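Side-chain contact in MSM0273 (Mycobacterium smegmatis, PDB 5L37), which assembles into a pentameric building block of the RMM bacterial microcompartment shell and probably closes the vertices of that polyhedral shell: residues V27-E30 against G31-S34. Sequence-based numbering, arbitrary orientation.
Sequences VEVE and GTGS
The backbone N and O of V29 both bond across the turn of a beta hairpin, to S34 and G33. The turn joins strand 23-29 to strand 35-40, the outermost on that side within this EutN/CcmL-family chain. V29 N donates to S34 O at 2.8 Å, almost straight at 176°. G33 N returns a more bent bond to V29 O at 2.9 Å. At the tip, T32 N makes a weak bond to E30 O, closing a gamma turn centred on G31. The positive phi of G31 and G33 suits glycine.

T32 sets its hydroxyl oxygen against the side of V29, the two side chains crossing at a slant. Its OG1 sits between the backbone N and the carbonyl carbon (chi1 66°). There it lies 3.4 Å from V29 CB and 3.6 Å from V29 CG1. The same OG1 accepts from S34 N at 3.1 Å, an ST turn, which helps hold chi1 of T32. The other branch, V29 CG2, reaches S34 O. V29 also packs on L2 and M36.

E28 extends alongside the turn, and its OE1 forms a salt bridge with R35. Its OE2 lies 3.5 Å from G33 CA, and its CG lies 3.6 Å from G33 O.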
loop_
_atom_site.group_PDB
_atom_site.type_symbol
_atom_site.label_atom_id
_atom_site.label_comp_id
_atom_site.label_asym_id
_atom_site.label_seq_id
_atom_site.Cartn_x
_atom_site.Cartn_y
_atom_site.Cartn_z
ATOM N N VAL C 27 -10.569 -1.477 -15.436
ATOM C CA VAL C 27 -9.542 -0.716 -16.151
ATOM C C VAL C 27 -8.355 -1.637 -16.389
ATOM O O VAL C 27 -8.167 -2.611 -15.666
ATOM C CB VAL C 27 -9.081 0.544 -15.378
ATOM C CG1 VAL C 27 -10.292 1.452 -15.075
ATOM C CG2 VAL C 27 -8.280 0.172 -14.069
ATOM N N GLU C 28 -7.565 -1.311 -17.397
ATOM C CA GLU C 28 -6.354 -2.037 -17.704
ATOM C C GLU C 28 -5.193 -1.057 -17.609
ATOM O O GLU C 28 -5.203 0.006 -18.249
ATOM C CB GLU C 28 -6.442 -2.646 -19.094
ATOM C CG GLU C 28 -5.188 -3.326 -19.522
ATOM C CD GLU C 28 -5.368 -4.113 -20.792
ATOM O OE1 GLU C 28 -6.478 -4.119 -21.376
ATOM O OE2 GLU C 28 -4.367 -4.708 -21.225
ATOM N N VAL C 29 -4.217 -1.398 -16.791
ATOM C CA VAL C 29 -3.099 -0.502 -16.550
ATOM C C VAL C 29 -2.198 -0.471 -17.774
ATOM O O VAL C 29 -1.861 -1.514 -18.340
ATOM C CB VAL C 29 -2.297 -0.934 -15.285
ATOM C CG1 VAL C 29 -1.122 0.004 -15.060
ATOM C CG2 VAL C 29 -3.185 -0.903 -14.074
ATOM N N GLU C 30 -1.814 0.736 -18.190
ATOM C CA GLU C 30 -1.028 0.924 -19.403
ATOM C C GLU C 30 0.335 0.258 -19.189
ATOM O O GLU C 30 0.915 0.347 -18.114
ATOM C CB GLU C 30 -0.816 2.428 -19.665
ATOM C CG GLU C 30 -2.025 3.284 -20.044
ATOM C CD GLU C 30 -2.678 2.976 -21.365
ATOM O OE1 GLU C 30 -2.228 2.055 -22.088
ATOM O OE2 GLU C 30 -3.655 3.692 -21.676
ATOM N N GLY C 31 0.834 -0.446 -20.186
ATOM C CA GLY C 31 2.144 -1.055 -20.056
ATOM C C GLY C 31 2.218 -2.392 -19.355
ATOM O O GLY C 31 2.907 -3.275 -19.825
ATOM N N THR C 32 1.521 -2.564 -18.241
ATOM C CA THR C 32 1.597 -3.847 -17.564
ATOM C C THR C 32 0.481 -4.760 -18.067
ATOM O O THR C 32 0.600 -5.971 -18.029
ATOM C CB THR C 32 1.481 -3.713 -16.028
ATOM O OG1 THR C 32 0.164 -3.252 -15.704
ATOM C CG2 THR C 32 2.504 -2.716 -15.487
ATOM N N GLY C 33 -0.625 -4.162 -18.496
ATOM C CA GLY C 33 -1.786 -4.935 -18.903
ATOM C C GLY C 33 -2.564 -5.464 -17.700
ATOM O O GLY C 33 -3.587 -6.126 -17.863
ATOM N N SER C 34 -2.110 -5.159 -16.486
ATOM C CA SER C 34 -2.836 -5.616 -15.302
ATOM C C SER C 34 -4.215 -5.033 -15.237
ATOM O O SER C 34 -4.405 -3.878 -15.567
ATOM C CB SER C 34 -2.106 -5.267 -14.006
ATOM O OG SER C 34 -0.901 -5.996 -13.922
#